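Local atomic coordinates of viral structural protein 4 (Bombyx mori cytoplasmic polyhedrosis virus, PDB entry 6TZ0), a protein that binds GTP through a probable P-loop NTPase-like domain and probably assists the viral RNA-dependent RNA polymerase during transcription inside the capsid. Residues L425-E438 against R518-D532. Numbering follows the deposited sequence.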
# COMPACT_ATOMS: atom_id res chain seq x y z
N LEU B 425 23.67 23.59 -32.41
CA LEU B 425 23.94 22.16 -32.47
C LEU B 425 23.89 21.64 -33.91
O LEU B 425 24.64 20.73 -34.27
CB LEU B 425 22.94 21.43 -31.59
CG LEU B 425 23.17 19.95 -31.32
CD1 LEU B 425 24.45 19.82 -30.55
CD2 LEU B 425 22.01 19.39 -30.53
N LEU B 426 23.02 22.21 -34.74
CA LEU B 426 22.95 21.80 -36.14
C LEU B 426 24.12 22.36 -36.94
O LEU B 426 24.62 21.69 -37.85
CB LEU B 426 21.63 22.25 -36.76
CG LEU B 426 20.36 21.51 -36.34
CD1 LEU B 426 19.13 22.24 -36.84
CD2 LEU B 426 20.38 20.11 -36.88
N ILE B 427 24.55 23.59 -36.63
CA ILE B 427 25.73 24.15 -37.29
C ILE B 427 26.98 23.34 -36.94
O ILE B 427 27.85 23.13 -37.80
CB ILE B 427 25.87 25.64 -36.94
CG1 ILE B 427 24.74 26.45 -37.58
CG2 ILE B 427 27.21 26.23 -37.37
CD1 ILE B 427 24.75 26.40 -39.09
N SER B 428 27.06 22.82 -35.71
CA SER B 428 28.23 22.04 -35.31
C SER B 428 28.36 20.71 -36.05
O SER B 428 29.44 20.11 -36.03
CB SER B 428 28.20 21.78 -33.80
OG SER B 428 27.14 20.91 -33.46
N HIS B 429 27.29 20.22 -36.68
CA HIS B 429 27.35 19.03 -37.52
C HIS B 429 27.28 19.36 -39.00
O HIS B 429 27.11 18.45 -39.82
CB HIS B 429 26.23 18.06 -37.16
CG HIS B 429 26.39 17.42 -35.82
ND1 HIS B 429 25.85 17.95 -34.67
CD2 HIS B 429 27.02 16.28 -35.45
CE1 HIS B 429 26.15 17.17 -33.65
NE2 HIS B 429 26.86 16.15 -34.09
N GLY B 430 27.40 20.63 -39.37
CA GLY B 430 27.35 20.99 -40.77
C GLY B 430 25.97 20.93 -41.39
O GLY B 430 25.85 20.90 -42.61
N ILE B 431 24.92 20.91 -40.57
CA ILE B 431 23.54 20.88 -41.05
C ILE B 431 23.06 22.32 -41.21
O ILE B 431 23.15 23.12 -40.27
CB ILE B 431 22.63 20.11 -40.08
CG1 ILE B 431 23.15 18.68 -39.87
CG2 ILE B 431 21.21 20.08 -40.60
CD1 ILE B 431 23.15 17.84 -41.12
N SER B 432 22.57 22.64 -42.39
CA SER B 432 22.00 23.96 -42.65
C SER B 432 20.68 23.91 -43.39
O SER B 432 19.96 24.91 -43.40
CB SER B 432 22.98 24.82 -43.46
OG SER B 432 24.18 25.04 -42.74
N GLU B 433 20.33 22.79 -44.02
CA GLU B 433 19.20 22.71 -44.93
C GLU B 433 18.30 21.55 -44.55
O GLU B 433 18.70 20.63 -43.83
CB GLU B 433 19.68 22.53 -46.38
CG GLU B 433 20.45 23.71 -46.92
CD GLU B 433 19.58 24.94 -47.06
OE1 GLU B 433 18.39 24.79 -47.39
OE2 GLU B 433 20.09 26.05 -46.83
N VAL B 434 17.06 21.62 -45.03
CA VAL B 434 16.11 20.53 -44.82
C VAL B 434 16.52 19.31 -45.64
O VAL B 434 16.37 18.17 -45.20
CB VAL B 434 14.69 21.01 -45.16
CG1 VAL B 434 13.66 19.92 -44.94
CG2 VAL B 434 14.33 22.22 -44.34
N ALA B 435 17.06 19.54 -46.84
CA ALA B 435 17.53 18.44 -47.67
C ALA B 435 18.74 17.75 -47.07
O ALA B 435 18.94 16.55 -47.27
CB ALA B 435 17.86 18.96 -49.07
N GLN B 436 19.56 18.49 -46.31
CA GLN B 436 20.67 17.86 -45.61
C GLN B 436 20.18 17.04 -44.43
O GLN B 436 20.71 15.96 -44.16
CB GLN B 436 21.65 18.93 -45.12
CG GLN B 436 22.30 19.74 -46.21
CD GLN B 436 23.23 20.78 -45.67
OE1 GLN B 436 23.39 20.93 -44.47
NE2 GLN B 436 23.86 21.54 -46.57
N TYR B 437 19.17 17.54 -43.72
CA TYR B 437 18.70 16.88 -42.51
C TYR B 437 17.90 15.63 -42.83
O TYR B 437 18.04 14.60 -42.15
CB TYR B 437 17.87 17.85 -41.67
CG TYR B 437 17.22 17.22 -40.47
CD1 TYR B 437 17.96 16.83 -39.36
CD2 TYR B 437 15.85 17.02 -40.43
CE1 TYR B 437 17.36 16.25 -38.27
CE2 TYR B 437 15.24 16.45 -39.34
CZ TYR B 437 15.99 16.07 -38.27
OH TYR B 437 15.38 15.50 -37.18
N GLU B 438 17.05 15.69 -43.85
CA GLU B 438 16.25 14.54 -44.27
C GLU B 438 17.11 13.40 -44.83
O GLU B 438 16.65 12.26 -44.84
CB GLU B 438 15.23 14.96 -45.32
CG GLU B 438 14.06 15.77 -44.80
CD GLU B 438 13.06 14.92 -44.05
OE1 GLU B 438 12.95 13.72 -44.38
OE2 GLU B 438 12.37 15.44 -43.16
N ARG B 518 8.16 21.44 -42.70
CA ARG B 518 9.00 21.61 -43.88
C ARG B 518 8.44 22.62 -44.87
O ARG B 518 9.13 22.96 -45.83
CB ARG B 518 9.22 20.27 -44.60
CG ARG B 518 7.99 19.65 -45.20
CD ARG B 518 8.40 18.54 -46.15
NE ARG B 518 9.14 17.46 -45.49
CZ ARG B 518 8.59 16.35 -45.02
NH1 ARG B 518 7.28 16.15 -45.15
NH2 ARG B 518 9.34 15.43 -44.43
N ASP B 519 7.22 23.10 -44.65
CA ASP B 519 6.60 24.08 -45.55
C ASP B 519 6.54 25.46 -44.92
O ASP B 519 5.56 26.19 -45.11
CB ASP B 519 5.21 23.62 -45.95
CG ASP B 519 5.23 22.38 -46.80
OD1 ASP B 519 6.24 22.16 -47.49
OD2 ASP B 519 4.22 21.64 -46.80
N ARG B 520 7.57 25.85 -44.17
CA ARG B 520 7.59 27.16 -43.54
C ARG B 520 9.03 27.67 -43.51
O ARG B 520 9.97 26.97 -43.87
CB ARG B 520 6.95 27.11 -42.15
CG ARG B 520 7.54 26.09 -41.18
CD ARG B 520 8.58 26.68 -40.24
NE ARG B 520 8.08 27.84 -39.51
CZ ARG B 520 7.31 27.78 -38.43
NH1 ARG B 520 6.91 28.90 -37.85
NH2 ARG B 520 6.93 26.61 -37.92
N GLN B 521 9.18 28.91 -43.07
CA GLN B 521 10.43 29.65 -43.11
C GLN B 521 10.86 30.00 -41.69
O GLN B 521 10.31 29.49 -40.71
CB GLN B 521 10.29 30.90 -43.99
CG GLN B 521 10.11 30.62 -45.48
CD GLN B 521 8.68 30.29 -45.85
OE1 GLN B 521 7.75 30.51 -45.07
NE2 GLN B 521 8.49 29.76 -47.06
N ARG B 522 11.87 30.88 -41.60
CA ARG B 522 12.53 31.31 -40.36
C ARG B 522 13.10 30.09 -39.62
O ARG B 522 12.66 29.70 -38.53
CB ARG B 522 11.57 32.15 -39.49
CG ARG B 522 12.21 32.85 -38.28
CD ARG B 522 13.15 33.97 -38.69
NE ARG B 522 13.81 34.57 -37.53
CZ ARG B 522 13.32 35.58 -36.82
NH1 ARG B 522 12.15 36.12 -37.14
NH2 ARG B 522 13.99 36.05 -35.78
N GLY B 523 14.07 29.48 -40.28
CA GLY B 523 14.78 28.33 -39.74
C GLY B 523 13.93 27.08 -39.65
O GLY B 523 13.70 26.57 -38.56
N GLY B 524 13.46 26.58 -40.80
CA GLY B 524 12.64 25.39 -40.82
C GLY B 524 13.38 24.12 -40.48
O GLY B 524 12.75 23.13 -40.10
N VAL B 525 14.71 24.12 -40.60
CA VAL B 525 15.50 22.96 -40.23
C VAL B 525 15.48 22.77 -38.73
O VAL B 525 15.32 21.65 -38.22
CB VAL B 525 16.95 23.13 -40.73
CG1 VAL B 525 17.71 21.82 -40.61
CG2 VAL B 525 16.96 23.69 -42.12
N VAL B 526 15.65 23.87 -37.99
CA VAL B 526 15.60 23.85 -36.54
C VAL B 526 14.21 23.46 -36.07
O VAL B 526 14.05 22.72 -35.09
CB VAL B 526 16.01 25.23 -36.00
CG1 VAL B 526 16.04 25.25 -34.49
CG2 VAL B 526 17.35 25.64 -36.59
N GLN B 527 13.18 23.91 -36.79
CA GLN B 527 11.80 23.59 -36.45
C GLN B 527 11.51 22.11 -36.64
O GLN B 527 10.88 21.48 -35.78
CB GLN B 527 10.86 24.44 -37.29
CG GLN B 527 10.93 25.91 -36.96
CD GLN B 527 10.39 26.22 -35.60
OE1 GLN B 527 9.35 25.69 -35.20
NE2 GLN B 527 11.09 27.05 -34.85
N LEU B 528 11.98 21.53 -37.74
CA LEU B 528 11.79 20.10 -37.98
C LEU B 528 12.60 19.26 -36.99
O LEU B 528 12.13 18.22 -36.52
CB LEU B 528 12.17 19.76 -39.41
CG LEU B 528 11.93 18.33 -39.87
CD1 LEU B 528 10.47 17.97 -39.78
CD2 LEU B 528 12.42 18.18 -41.28
N PHE B 529 13.80 19.73 -36.65
CA PHE B 529 14.64 19.03 -35.67
C PHE B 529 14.01 19.04 -34.29
O PHE B 529 14.00 18.01 -33.60
CB PHE B 529 16.03 19.68 -35.66
CG PHE B 529 16.98 19.04 -34.70
CD1 PHE B 529 17.49 17.78 -34.95
CD2 PHE B 529 17.41 19.72 -33.57
CE1 PHE B 529 18.37 17.19 -34.08
CE2 PHE B 529 18.30 19.13 -32.70
CZ PHE B 529 18.78 17.87 -32.95
N LEU B 530 13.44 20.17 -33.88
CA LEU B 530 12.77 20.24 -32.59
C LEU B 530 11.47 19.46 -32.58
O LEU B 530 11.13 18.89 -31.54
CB LEU B 530 12.51 21.69 -32.20
CG LEU B 530 13.77 22.44 -31.81
CD1 LEU B 530 13.47 23.89 -31.52
CD2 LEU B 530 14.39 21.77 -30.61
N ARG B 531 10.75 19.41 -33.70
CA ARG B 531 9.58 18.55 -33.81
C ARG B 531 9.95 17.10 -33.58
O ARG B 531 9.26 16.39 -32.84
CB ARG B 531 8.91 18.73 -35.19
CG ARG B 531 7.61 17.93 -35.38
CD ARG B 531 7.81 16.60 -36.11
NE ARG B 531 6.63 15.76 -36.06
CZ ARG B 531 6.66 14.44 -36.25
NH1 ARG B 531 7.81 13.83 -36.47
NH2 ARG B 531 5.54 13.74 -36.18
N ASP B 532 11.03 16.63 -34.20
CA ASP B 532 11.39 15.22 -34.06
C ASP B 532 11.93 14.91 -32.66
O ASP B 532 11.65 13.83 -32.12
CB ASP B 532 12.39 14.83 -35.14
CG ASP B 532 11.75 14.68 -36.49
OD1 ASP B 532 10.57 14.31 -36.56
OD2 ASP B 532 12.44 14.93 -37.50
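Tyr-437 packs as a knob into the hole that Val-525, Leu-528, Phe-529 and Asp-532 form on helix 524-532, and its atoms can be followed outward one by one. CB rests on Val-525 CG1 at 4.1 Å. With CG anti to the backbone N (chi1 174°), the ring runs along the helix, from Val-525 toward Asp-532: CD2 meets Leu-528 CD2 at the ring edge, 3.7 Å away, while CE1 lies 3.7 Å from Phe-529 CD1, the two ring planes almost perpendicular. At the tip, OH donates a 3.0 Å hydrogen bond to the anti lone pair of Asp-532 OD2, which holds the hydroxyl end; OD2 sits at the ring edge in its plane, ring and carboxylate nearly coplanar (24° apart). Asp-532 OD1 is held by Arg-531 NH1. Knob and hole thus join the short helix 434-438 to helix 524-537 of what is probably a P-loop NTPase-like domain; the loop before helix 524-532 carries Arg-520, Gln-521 and Arg-522, residues of a GTP site that is not occupied in this chain. Leu-426 CD2 covers one face of the Phe-529 ring in a CH-pi contact, 4.3 Å from its centroid. Farther along, Glu-438 OE2 takes a weak, salt-bridging hydrogen bond from Arg-518 NH2 (3.3 Å); Arg-518 also hydrogen-bonds through NH1 to Gln-515 OE1.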